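DNA polymerase III subunit delta (Bacillus subtilis, PDB 3ZH9) serves as the clamp-loader subunit that probably wrenches open the dimeric beta sliding clamp, helping the complex load it onto primed DNA. Local coordinates at residues 61-66 / 99-104; 17-22 / 132-137; 171-176 / 202-207. One frame throughout, in Å; residues are numbered along the deposited sequence.

Interaction 1 (61-66 / 99-104)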
ATOM      1  N   GLN A  61      -5.840 -18.520 -23.085  1.00 50.95           N
ATOM      2  CA  GLN A  61      -7.187 -18.719 -22.563  1.00 48.66           C
ATOM      3  C   GLN A  61      -7.811 -17.369 -22.196  1.00 49.39           C
ATOM      4  O   GLN A  61      -9.001 -17.146 -22.414  1.00 47.50           O
ATOM      5  CB  GLN A  61      -7.182 -19.674 -21.362  1.00 55.71           C
ATOM      6  CG  GLN A  61      -8.572 -20.142 -20.938  1.00 66.17           C
ATOM      7  CD  GLN A  61      -9.350 -20.831 -22.068  1.00 71.97           C
ATOM      8  OE1 GLN A  61      -9.291 -22.057 -22.222  1.00 78.13           O
ATOM      9  NE2 GLN A  61     -10.092 -20.043 -22.852  1.00 58.65           N
ATOM     10  N   ALA A  62      -6.990 -16.479 -21.646  1.00 43.32           N
ATOM     11  CA  ALA A  62      -7.399 -15.111 -21.360  1.00 40.64           C
ATOM     12  C   ALA A  62      -7.835 -14.418 -22.642  1.00 42.81           C
ATOM     13  O   ALA A  62      -8.875 -13.776 -22.677  1.00 46.64           O
ATOM     14  CB  ALA A  62      -6.264 -14.344 -20.697  1.00 39.53           C
ATOM     15  N   ILE A  63      -7.055 -14.567 -23.705  1.00 44.89           N
ATOM     16  CA  ILE A  63      -7.438 -13.982 -24.992  1.00 47.54           C
ATOM     17  C   ILE A  63      -8.693 -14.626 -25.589  1.00 52.96           C
ATOM     18  O   ILE A  63      -9.540 -13.932 -26.178  1.00 44.44           O
ATOM     19  CB  ILE A  63      -6.283 -14.028 -26.015  1.00 53.42           C
ATOM     20  CG1 ILE A  63      -5.092 -13.202 -25.507  1.00 58.37           C
ATOM     21  CG2 ILE A  63      -6.749 -13.533 -27.389  1.00 44.53           C
ATOM     22  CD1 ILE A  63      -3.813 -13.421 -26.299  1.00 59.38           C
ATOM     23  N   ALA A  64      -8.825 -15.942 -25.444  1.00 48.12           N
ATOM     24  CA  ALA A  64      -9.999 -16.632 -25.973  1.00 47.09           C
ATOM     25  C   ALA A  64     -11.251 -16.162 -25.233  1.00 43.56           C
ATOM     26  O   ALA A  64     -12.316 -15.970 -25.833  1.00 39.29           O
ATOM     27  CB  ALA A  64      -9.838 -18.167 -25.871  1.00 49.84           C
ATOM     28  N   ASP A  65     -11.123 -15.971 -23.925  1.00 33.60           N
ATOM     29  CA  ASP A  65     -12.214 -15.355 -23.165  1.00 45.52           C
ATOM     30  C   ASP A  65     -12.546 -13.953 -23.668  1.00 40.34           C
ATOM     31  O   ASP A  65     -13.716 -13.591 -23.803  1.00 42.40           O
ATOM     32  CB  ASP A  65     -11.882 -15.285 -21.671  1.00 42.20           C
ATOM     33  CG  ASP A  65     -12.249 -16.563 -20.933  1.00 65.89           C
ATOM     34  OD1 ASP A  65     -11.940 -17.665 -21.448  1.00 71.53           O
ATOM     35  OD2 ASP A  65     -12.861 -16.465 -19.846  1.00 68.41           O
ATOM     36  N   ALA A  66     -11.512 -13.166 -23.930  1.00 40.19           N
ATOM     37  CA  ALA A  66     -11.707 -11.765 -24.296  1.00 36.73           C
ATOM     38  C   ALA A  66     -12.448 -11.697 -25.625  1.00 44.71           C
ATOM     39  O   ALA A  66     -13.203 -10.762 -25.891  1.00 36.78           O
ATOM     40  CB  ALA A  66     -10.382 -11.071 -24.395  1.00 33.27           C
ATOM     41  N   VAL A  99       3.251 -14.038 -26.059  1.00 69.14           N
ATOM     42  CA  VAL A  99       3.166 -12.587 -26.036  1.00 68.04           C
ATOM     43  C   VAL A  99       2.636 -12.011 -27.350  1.00 62.50           C
ATOM     44  O   VAL A  99       1.853 -11.070 -27.340  1.00 64.43           O
ATOM     45  CB  VAL A  99       4.524 -11.963 -25.675  1.00 67.79           C
ATOM     46  CG1 VAL A  99       4.559 -10.495 -26.039  1.00 69.96           C
ATOM     47  CG2 VAL A  99       4.806 -12.166 -24.200  1.00 66.74           C
ATOM     48  N   SER A 100       3.044 -12.591 -28.475  1.00 64.69           N
ATOM     49  CA  SER A 100       2.653 -12.070 -29.790  1.00 67.55           C
ATOM     50  C   SER A 100       1.132 -12.039 -30.007  1.00 60.45           C
ATOM     51  O   SER A 100       0.604 -11.136 -30.653  1.00 62.44           O
ATOM     52  CB  SER A 100       3.337 -12.859 -30.913  1.00 73.40           C
ATOM     53  OG  SER A 100       2.917 -14.215 -30.922  1.00 75.17           O
ATOM     54  N   ALA A 101       0.437 -13.032 -29.468  1.00 62.29           N
ATOM     55  CA  ALA A 101      -1.013 -13.089 -29.576  1.00 57.77           C
ATOM     56  C   ALA A 101      -1.641 -11.958 -28.759  1.00 54.03           C
ATOM     57  O   ALA A 101      -2.637 -11.359 -29.164  1.00 51.70           O
ATOM     58  CB  ALA A 101      -1.525 -14.447 -29.113  1.00 53.00           C
ATOM     59  N   LEU A 102      -1.042 -11.668 -27.609  1.00 52.15           N
ATOM     60  CA  LEU A 102      -1.465 -10.549 -26.782  1.00 51.27           C
ATOM     61  C   LEU A 102      -1.239  -9.198 -27.476  1.00 48.20           C
ATOM     62  O   LEU A 102      -2.120  -8.337 -27.463  1.00 42.75           O
ATOM     63  CB  LEU A 102      -0.751 -10.582 -25.425  1.00 52.48           C
ATOM     64  CG  LEU A 102      -0.987  -9.354 -24.539  1.00 49.45           C
ATOM     65  CD1 LEU A 102      -2.475  -9.164 -24.269  1.00 46.81           C
ATOM     66  CD2 LEU A 102      -0.214  -9.481 -23.235  1.00 49.52           C
ATOM     67  N   GLU A 103      -0.062  -9.010 -28.077  1.00 49.02           N
ATOM     68  CA  GLU A 103       0.190  -7.813 -28.869  1.00 51.40           C
ATOM     69  C   GLU A 103      -0.894  -7.666 -29.915  1.00 52.46           C
ATOM     70  O   GLU A 103      -1.442  -6.583 -30.096  1.00 52.07           O
ATOM     71  CB  GLU A 103       1.532  -7.882 -29.591  1.00 65.37           C
ATOM     72  CG  GLU A 103       2.715  -8.213 -28.722  1.00 81.04           C
ATOM     73  CD  GLU A 103       4.016  -8.145 -29.495  1.00 89.93           C
ATOM     74  OE1 GLU A 103       4.024  -7.513 -30.573  1.00 92.32           O
ATOM     75  OE2 GLU A 103       5.026  -8.723 -29.031  1.00 91.01           O
ATOM     76  N   SER A 104      -1.186  -8.760 -30.618  1.00 48.79           N
ATOM     77  CA  SER A 104      -2.232  -8.758 -31.634  1.00 50.50           C
ATOM     78  C   SER A 104      -3.576  -8.355 -31.057  1.00 41.04           C
ATOM     79  O   SER A 104      -4.290  -7.565 -31.658  1.00 42.85           O
ATOM     80  CB  SER A 104      -2.366 -10.135 -32.292  1.00 63.19           C
ATOM     81  OG  SER A 104      -1.345 -10.343 -33.251  1.00 76.73           O
TER

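Interaction 2 (17-22 / 132-137)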
ATOM      1  N   VAL A  17      -9.043  -1.664 -23.369  1.00 27.54           N
ATOM      2  CA  VAL A  17      -7.773  -2.173 -22.832  1.00 30.98           C
ATOM      3  C   VAL A  17      -7.178  -1.204 -21.793  1.00 30.22           C
ATOM      4  O   VAL A  17      -6.990  -0.000 -22.070  1.00 25.17           O
ATOM      5  CB  VAL A  17      -6.718  -2.417 -23.948  1.00 28.77           C
ATOM      6  CG1 VAL A  17      -5.446  -3.003 -23.369  1.00 23.31           C
ATOM      7  CG2 VAL A  17      -7.256  -3.323 -25.049  1.00 29.04           C
ATOM      8  N   TYR A  18      -6.895  -1.731 -20.602  1.00 25.74           N
ATOM      9  CA  TYR A  18      -6.163  -0.977 -19.566  1.00 27.24           C
ATOM     10  C   TYR A  18      -4.898  -1.712 -19.182  1.00 31.62           C
ATOM     11  O   TYR A  18      -4.840  -2.946 -19.215  1.00 36.10           O
ATOM     12  CB  TYR A  18      -6.975  -0.805 -18.284  1.00 32.24           C
ATOM     13  CG  TYR A  18      -8.194   0.056 -18.425  1.00 29.99           C
ATOM     14  CD1 TYR A  18      -9.364  -0.457 -18.979  1.00 28.18           C
ATOM     15  CD2 TYR A  18      -8.178   1.386 -18.021  1.00 28.34           C
ATOM     16  CE1 TYR A  18     -10.493   0.316 -19.099  1.00 34.90           C
ATOM     17  CE2 TYR A  18      -9.300   2.185 -18.160  1.00 26.92           C
ATOM     18  CZ  TYR A  18     -10.462   1.638 -18.686  1.00 28.83           C
ATOM     19  OH  TYR A  18     -11.589   2.409 -18.826  1.00 28.06           O
ATOM     20  N   CYS A  19      -3.888  -0.942 -18.807  1.00 24.28           N
ATOM     21  CA  CYS A  19      -2.709  -1.492 -18.192  1.00 27.71           C
ATOM     22  C   CYS A  19      -2.462  -0.735 -16.899  1.00 29.78           C
ATOM     23  O   CYS A  19      -2.079   0.457 -16.901  1.00 31.73           O
ATOM     24  CB  CYS A  19      -1.492  -1.419 -19.122  1.00 31.41           C
ATOM     25  SG  CYS A  19      -0.006  -2.171 -18.363  1.00 40.72           S
ATOM     26  N   LEU A  20      -2.717  -1.423 -15.795  1.00 31.75           N
ATOM     27  CA  LEU A  20      -2.566  -0.832 -14.473  1.00 34.14           C
ATOM     28  C   LEU A  20      -1.253  -1.359 -13.901  1.00 42.00           C
ATOM     29  O   LEU A  20      -1.058  -2.574 -13.777  1.00 33.91           O
ATOM     30  CB  LEU A  20      -3.745  -1.221 -13.569  1.00 36.43           C
ATOM     31  CG  LEU A  20      -5.153  -1.235 -14.195  1.00 35.98           C
ATOM     32  CD1 LEU A  20      -6.234  -1.631 -13.172  1.00 35.21           C
ATOM     33  CD2 LEU A  20      -5.494   0.094 -14.822  1.00 29.27           C
ATOM     34  N   TYR A  21      -0.338  -0.457 -13.581  1.00 37.43           N
ATOM     35  CA  TYR A  21       0.970  -0.881 -13.095  1.00 35.99           C
ATOM     36  C   TYR A  21       1.447  -0.014 -11.933  1.00 33.27           C
ATOM     37  O   TYR A  21       0.811   0.978 -11.577  1.00 37.63           O
ATOM     38  CB  TYR A  21       2.001  -0.901 -14.232  1.00 30.93           C
ATOM     39  CG  TYR A  21       2.421   0.482 -14.696  1.00 31.25           C
ATOM     40  CD1 TYR A  21       1.623   1.211 -15.563  1.00 28.50           C
ATOM     41  CD2 TYR A  21       3.614   1.056 -14.256  1.00 35.09           C
ATOM     42  CE1 TYR A  21       2.000   2.490 -15.990  1.00 34.85           C
ATOM     43  CE2 TYR A  21       4.006   2.328 -14.674  1.00 33.63           C
ATOM     44  CZ  TYR A  21       3.189   3.037 -15.538  1.00 37.78           C
ATOM     45  OH  TYR A  21       3.545   4.290 -15.954  1.00 38.29           O
ATOM     46  N   GLY A  22       2.566  -0.401 -11.336  1.00 40.86           N
ATOM     47  CA  GLY A  22       3.062   0.263 -10.141  1.00 31.46           C
ATOM     48  C   GLY A  22       2.954  -0.671  -8.960  1.00 39.13           C
ATOM     49  O   GLY A  22       2.250  -1.694  -9.009  1.00 39.48           O
ATOM     50  N   LYS A 132       5.681  -1.207 -25.926  1.00 39.72           N
ATOM     51  CA  LYS A 132       5.420  -0.134 -26.868  1.00 36.52           C
ATOM     52  C   LYS A 132       3.964  -0.208 -27.308  1.00 33.96           C
ATOM     53  O   LYS A 132       3.280   0.816 -27.400  1.00 35.06           O
ATOM     54  CB  LYS A 132       6.372  -0.219 -28.063  1.00 50.07           C
ATOM     55  CG  LYS A 132       7.843  -0.093 -27.681  1.00 56.76           C
ATOM     56  CD  LYS A 132       8.747  -0.061 -28.902  1.00 61.79           C
ATOM     57  CE  LYS A 132      10.217  -0.045 -28.506  1.00 67.36           C
ATOM     58  NZ  LYS A 132      11.096   0.258 -29.669  1.00 74.71           N
ATOM     59  N   ALA A 133       3.483  -1.427 -27.532  1.00 29.92           N
ATOM     60  CA  ALA A 133       2.105  -1.644 -27.956  1.00 35.90           C
ATOM     61  C   ALA A 133       1.088  -1.174 -26.919  1.00 30.99           C
ATOM     62  O   ALA A 133       0.055  -0.616 -27.278  1.00 32.73           O
ATOM     63  CB  ALA A 133       1.868  -3.109 -28.311  1.00 29.55           C
ATOM     64  N   LEU A 134       1.376  -1.413 -25.642  1.00 33.44           N
ATOM     65  CA  LEU A 134       0.510  -0.958 -24.554  1.00 33.58           C
ATOM     66  C   LEU A 134       0.470   0.566 -24.432  1.00 29.55           C
ATOM     67  O   LEU A 134      -0.589   1.158 -24.243  1.00 27.74           O
ATOM     68  CB  LEU A 134       0.937  -1.567 -23.219  1.00 31.22           C
ATOM     69  CG  LEU A 134       0.671  -3.073 -23.109  1.00 37.85           C
ATOM     70  CD1 LEU A 134       1.453  -3.703 -21.962  1.00 36.69           C
ATOM     71  CD2 LEU A 134      -0.828  -3.347 -22.988  1.00 32.86           C
ATOM     72  N   LYS A 135       1.621   1.206 -24.535  1.00 28.20           N
ATOM     73  CA  LYS A 135       1.660   2.659 -24.382  1.00 26.95           C
ATOM     74  C   LYS A 135       0.841   3.346 -25.482  1.00 33.61           C
ATOM     75  O   LYS A 135       0.341   4.451 -25.303  1.00 38.93           O
ATOM     76  CB  LYS A 135       3.103   3.151 -24.373  1.00 30.73           C
ATOM     77  CG  LYS A 135       3.885   2.676 -23.143  1.00 37.24           C
ATOM     78  CD  LYS A 135       5.377   2.990 -23.260  1.00 36.32           C
ATOM     79  CE  LYS A 135       5.603   4.482 -23.441  1.00 44.45           C
ATOM     80  NZ  LYS A 135       6.928   4.887 -22.904  1.00 58.05           N
ATOM     81  N   LYS A 136       0.718   2.679 -26.625  1.00 39.98           N
ATOM     82  CA  LYS A 136      -0.103   3.179 -27.724  1.00 34.97           C
ATOM     83  C   LYS A 136      -1.593   2.792 -27.599  1.00 27.08           C
ATOM     84  O   LYS A 136      -2.472   3.638 -27.716  1.00 31.28           O
ATOM     85  CB  LYS A 136       0.459   2.709 -29.073  1.00 36.11           C
ATOM     86  CG  LYS A 136      -0.564   2.772 -30.193  1.00 41.23           C
ATOM     87  CD  LYS A 136       0.022   3.242 -31.513  1.00 48.61           C
ATOM     88  CE  LYS A 136       1.151   2.378 -31.977  1.00 39.49           C
ATOM     89  NZ  LYS A 136       1.485   2.590 -33.427  1.00 44.64           N
ATOM     90  N   HIS A 137      -1.869   1.520 -27.333  1.00 33.31           N
ATOM     91  CA  HIS A 137      -3.232   1.000 -27.391  1.00 34.22           C
ATOM     92  C   HIS A 137      -3.969   0.890 -26.051  1.00 39.06           C
ATOM     93  O   HIS A 137      -5.197   0.867 -26.023  1.00 37.64           O
ATOM     94  CB  HIS A 137      -3.232  -0.369 -28.061  1.00 32.71           C
ATOM     95  CG  HIS A 137      -2.864  -0.325 -29.507  1.00 33.35           C
ATOM     96  ND1 HIS A 137      -3.696   0.208 -30.468  1.00 33.67           N
ATOM     97  CD2 HIS A 137      -1.760  -0.756 -30.160  1.00 29.22           C
ATOM     98  CE1 HIS A 137      -3.120   0.101 -31.652  1.00 31.50           C
ATOM     99  NE2 HIS A 137      -1.946  -0.483 -31.491  1.00 33.21           N
TER
HETATM  100  O   HOH W   1      -8.061   1.097 -24.661  1.00 50.97           O

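Interaction 3 (171-176 / 202-207)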
ATOM      1  N   ALA A 171      -4.765  17.727   5.812  1.00 29.56           N
ATOM      2  CA  ALA A 171      -4.325  16.573   5.041  1.00 29.25           C
ATOM      3  C   ALA A 171      -3.002  16.000   5.550  1.00 33.53           C
ATOM      4  O   ALA A 171      -2.833  14.786   5.654  1.00 31.75           O
ATOM      5  CB  ALA A 171      -4.194  16.953   3.554  1.00 27.60           C
ATOM      6  N   GLU A 172      -2.056  16.881   5.843  1.00 28.52           N
ATOM      7  CA  GLU A 172      -0.774  16.461   6.370  1.00 31.35           C
ATOM      8  C   GLU A 172      -0.955  15.778   7.713  1.00 33.09           C
ATOM      9  O   GLU A 172      -0.276  14.808   8.027  1.00 36.53           O
ATOM     10  CB  GLU A 172       0.161  17.666   6.520  1.00 38.92           C
ATOM     11  CG  GLU A 172       0.755  18.122   5.189  1.00 51.53           C
ATOM     12  CD  GLU A 172       1.535  19.421   5.298  1.00 60.98           C
ATOM     13  OE1 GLU A 172       1.284  20.184   6.257  1.00 60.50           O
ATOM     14  OE2 GLU A 172       2.395  19.674   4.421  1.00 63.56           O
ATOM     15  N   HIS A 173      -1.863  16.303   8.516  1.00 29.63           N
ATOM     16  CA  HIS A 173      -2.097  15.709   9.824  1.00 31.98           C
ATOM     17  C   HIS A 173      -2.725  14.321   9.700  1.00 32.03           C
ATOM     18  O   HIS A 173      -2.371  13.393  10.425  1.00 33.77           O
ATOM     19  CB  HIS A 173      -2.974  16.599  10.686  1.00 31.14           C
ATOM     20  CG  HIS A 173      -2.944  16.218  12.131  1.00 32.63           C
ATOM     21  ND1 HIS A 173      -4.058  15.781  12.810  1.00 32.83           N
ATOM     22  CD2 HIS A 173      -1.917  16.165  13.011  1.00 31.28           C
ATOM     23  CE1 HIS A 173      -3.725  15.495  14.061  1.00 30.30           C
ATOM     24  NE2 HIS A 173      -2.433  15.723  14.206  1.00 35.59           N
ATOM     25  N   LEU A 174      -3.646  14.182   8.757  1.00 27.84           N
ATOM     26  CA  LEU A 174      -4.286  12.902   8.501  1.00 29.69           C
ATOM     27  C   LEU A 174      -3.239  11.865   8.109  1.00 32.43           C
ATOM     28  O   LEU A 174      -3.203  10.758   8.641  1.00 32.78           O
ATOM     29  CB  LEU A 174      -5.340  13.047   7.388  1.00 21.58           C
ATOM     30  CG  LEU A 174      -5.918  11.691   6.947  1.00 35.83           C
ATOM     31  CD1 LEU A 174      -6.438  10.936   8.156  1.00 31.35           C
ATOM     32  CD2 LEU A 174      -7.026  11.895   5.949  1.00 33.56           C
ATOM     33  N   VAL A 175      -2.387  12.241   7.167  1.00 33.82           N
ATOM     34  CA  VAL A 175      -1.315  11.369   6.706  1.00 30.45           C
ATOM     35  C   VAL A 175      -0.380  10.950   7.850  1.00 34.97           C
ATOM     36  O   VAL A 175       0.037   9.801   7.940  1.00 33.78           O
ATOM     37  CB  VAL A 175      -0.530  12.053   5.561  1.00 34.32           C
ATOM     38  CG1 VAL A 175       0.811  11.328   5.264  1.00 32.55           C
ATOM     39  CG2 VAL A 175      -1.401  12.138   4.326  1.00 30.77           C
ATOM     40  N   LEU A 176      -0.062  11.883   8.733  1.00 35.99           N
ATOM     41  CA  LEU A 176       0.722  11.572   9.927  1.00 33.14           C
ATOM     42  C   LEU A 176       0.033  10.520  10.815  1.00 34.38           C
ATOM     43  O   LEU A 176       0.670   9.581  11.300  1.00 35.28           O
ATOM     44  CB  LEU A 176       0.937  12.851  10.749  1.00 36.20           C
ATOM     45  CG  LEU A 176       1.545  12.678  12.149  1.00 46.97           C
ATOM     46  CD1 LEU A 176       3.048  12.516  12.051  1.00 51.33           C
ATOM     47  CD2 LEU A 176       1.213  13.862  13.045  1.00 52.87           C
ATOM     48  N   ILE A 202     -13.227  19.549   4.946  1.00 34.44           N
ATOM     49  CA  ILE A 202     -12.693  18.817   6.087  1.00 33.64           C
ATOM     50  C   ILE A 202     -11.643  19.710   6.770  1.00 31.50           C
ATOM     51  O   ILE A 202     -10.598  20.010   6.183  1.00 35.82           O
ATOM     52  CB  ILE A 202     -12.044  17.486   5.637  1.00 40.60           C
ATOM     53  CG1 ILE A 202     -13.066  16.600   4.903  1.00 33.07           C
ATOM     54  CG2 ILE A 202     -11.398  16.750   6.819  1.00 29.09           C
ATOM     55  CD1 ILE A 202     -12.404  15.424   4.179  1.00 29.64           C
ATOM     56  N   THR A 203     -11.941  20.148   7.992  1.00 32.53           N
ATOM     57  CA  THR A 203     -11.014  20.966   8.772  1.00 29.93           C
ATOM     58  C   THR A 203     -10.009  20.106   9.547  1.00 34.11           C
ATOM     59  O   THR A 203     -10.189  18.894   9.675  1.00 36.28           O
ATOM     60  CB  THR A 203     -11.751  21.871   9.779  1.00 31.50           C
ATOM     61  OG1 THR A 203     -12.328  21.076  10.824  1.00 30.24           O
ATOM     62  CG2 THR A 203     -12.848  22.699   9.092  1.00 30.93           C
ATOM     63  N   LEU A 204      -8.952  20.742  10.044  1.00 32.05           N
ATOM     64  CA  LEU A 204      -7.974  20.077  10.890  1.00 31.26           C
ATOM     65  C   LEU A 204      -8.674  19.573  12.150  1.00 31.98           C
ATOM     66  O   LEU A 204      -8.399  18.483  12.626  1.00 33.97           O
ATOM     67  CB  LEU A 204      -6.849  21.037  11.280  1.00 35.98           C
ATOM     68  CG  LEU A 204      -5.790  20.454  12.229  1.00 40.29           C
ATOM     69  CD1 LEU A 204      -5.028  19.334  11.534  1.00 37.52           C
ATOM     70  CD2 LEU A 204      -4.827  21.521  12.730  1.00 39.57           C
ATOM     71  N   ASP A 205      -9.581  20.374  12.690  1.00 35.24           N
ATOM     72  CA  ASP A 205     -10.367  19.940  13.842  1.00 28.19           C
ATOM     73  C   ASP A 205     -11.177  18.663  13.561  1.00 31.26           C
ATOM     74  O   ASP A 205     -11.256  17.789  14.417  1.00 32.48           O
ATOM     75  CB  ASP A 205     -11.302  21.057  14.321  1.00 30.32           C
ATOM     76  CG  ASP A 205     -10.590  22.114  15.163  1.00 39.16           C
ATOM     77  OD1 ASP A 205      -9.518  21.832  15.749  1.00 36.85           O
ATOM     78  OD2 ASP A 205     -11.129  23.234  15.257  1.00 43.40           O
ATOM     79  N   ASP A 206     -11.814  18.570  12.388  1.00 32.76           N
ATOM     80  CA  ASP A 206     -12.519  17.338  11.992  1.00 28.85           C
ATOM     81  C   ASP A 206     -11.575  16.119  12.016  1.00 30.61           C
ATOM     82  O   ASP A 206     -11.915  15.032  12.518  1.00 25.48           O
ATOM     83  CB  ASP A 206     -13.124  17.476  10.595  1.00 30.11           C
ATOM     84  CG  ASP A 206     -14.294  18.446  10.554  1.00 38.56           C
ATOM     85  OD1 ASP A 206     -15.189  18.347  11.416  1.00 39.24           O
ATOM     86  OD2 ASP A 206     -14.312  19.307   9.656  1.00 37.23           O
ATOM     87  N   VAL A 207     -10.386  16.304  11.457  1.00 27.05           N
ATOM     88  CA  VAL A 207      -9.404  15.224  11.418  1.00 28.40           C
ATOM     89  C   VAL A 207      -9.048  14.771  12.824  1.00 28.98           C
ATOM     90  O   VAL A 207      -9.109  13.574  13.132  1.00 28.73           O
ATOM     91  CB  VAL A 207      -8.128  15.623  10.663  1.00 22.55           C
ATOM     92  CG1 VAL A 207      -7.064  14.545  10.817  1.00 20.90           C
ATOM     93  CG2 VAL A 207      -8.461  15.886   9.169  1.00 24.19           C
TER

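Interaction 1 (61-66 / 99-104)
This is a small, apolar helix-to-helix contact in which I63 of helix 59-66 reaches A101 and L102 of helix 99-107, beside the central parallel sheet of the N-terminal domain. No hydrogen bond crosses it, and the two segments bury 105 Å² between them. The backbones come closest at I63 and L102, whose CA atoms lie 7.1 Å apart, and the gap is bridged by a single isoleucine branch. CG1 of I63 stands anti to the carbonyl carbon (chi1 -62°), and with chi2 at 168° the branch extends, so CD1 forms its leading point. The atoms closest to that methyl belong to the peptide joining A101 to L102: it settles over the flat face of this group, 3.6 Å from A101 C and 3.5 Å from L102 N. CB of A101, which points toward the other helix, lies beside the same methyl at 3.8 Å. CB of L102 is a looser neighbour, 4.3 Å from I63 CD1. Y105, one turn further along helix 99-107, also touches I63. The remaining faces turn to other partners: A62 packs on F52 and V80 of the sheet, D65 OD2 bonds to S50 OG, and L102 reaches L130 of helix 129-137. Helix 59-66 connects parallel strands 49-53 and 76-81, and helix 99-107 lies between 76-81 and 113-119. Two successive beta-alpha-beta crossovers thus place their helices side by side, an organisation typical of the alpha/beta fold of the P-loop NTPase clan.

Interaction 2 (17-22 / 132-137)
C19 holds SG anti to its main-chain nitrogen (chi1 -178°), while L134 carries CG anti to the carbonyl carbon with an extended chi2 of 164°, and these settings point the sulfur and one leucine methyl at each other. They meet as an apolar pair, C19 SG to L134 CD1, at 4.2 Å. The corresponding CA atoms are 7.1 Å apart. V17, two residues from C19 on the strand, also directs its CB toward the helix, and that atom lies 4.2 Å from the carbonyl O of H137. No direct hydrogen bond joins the segments; a water bridges two carbonyls instead, donating to V17 O at 3.0 Å and, at the helix's last residue, to H137 O at 3.2 Å. The H137 ring itself turns away from the strand, with CG of K136 over one of its faces, and its NE2 bonds to a glycerol probably taken from the crystallisation liquor. Strand 17-21 lies between strands 113-119 and 139-142, with backbone bonds to both. Helix 129-137 packs on this parallel sheet, as in the alpha/beta fold of the P-loop NTPase clan: L134 also touches L117 and M140, and I106 of helix 99-107 flanks it.

Interaction 3 (171-176 / 202-207)
L204 and V207, one helical turn apart, are the residues that meet H173 and L174 of helix 168-177. The segment leading to them starts at I202, whose backbone bonds to T165 and whose side chain packs on I196 and L192. T203 follows as N-cap of helix 204-210. It forms a capping box with D206: T203 N donates to D206 OD2 at 3.0 Å with an N-H...O angle of 164°, and OD2 accepts with its anti lone pair, while D206 N bonds back to T203 OG1, an atom whose position is less certain. L204, the first helical residue, has CG anti to its nitrogen (chi1 177°), which swings the end of the chain toward helix 168-177. Its CD1 comes to 3.5 Å from H173 CB and to 3.8 Å from H173 CG, the two side chains crossing at about a right angle. D206 OD2 also forms a salt bridge with R199. V207 closes the segment and points toward the opposing helix. Its CG1 lies at the edge of the H173 ring, near the ring plane, and also 4.0 Å from L174 CA and 4.1 Å from L174 CB. V207 and H173 slide past each other in opposite directions. The imidazole is probably turned over in the model, so the identity of its ring atoms is not secure. The backbones are nearest at L174 and V207, with CA atoms 6.3 Å apart. Around this pair, helix 182-195 receives L174 through E188 and I189, while helix 148-160 packs against A171 and V175 of helix 168-177.

Overall arrangement
From the N terminus, strand 17-21 opens the longest loop, which interaction 2 closes 110 residues later at helix 129-137. Interaction 1 lies wholly within that span, joining 61-66 to 99-104 across 33 residues; no loops cross. Their centres lie about 14 Å apart and their nearest atoms about 5 Å, without touching, and helix 99-107 is a common neighbour, packing on both helix 59-66 and helix 129-137. Interaction 1 joins two helices of this layer, and interaction 2 joins a third to the parallel sheet. Interaction 3 begins only after both have closed and spans 26 residues in a separate helical region, its centre about 35 Å from that of interaction 2 and about 46 Å from that of interaction 1.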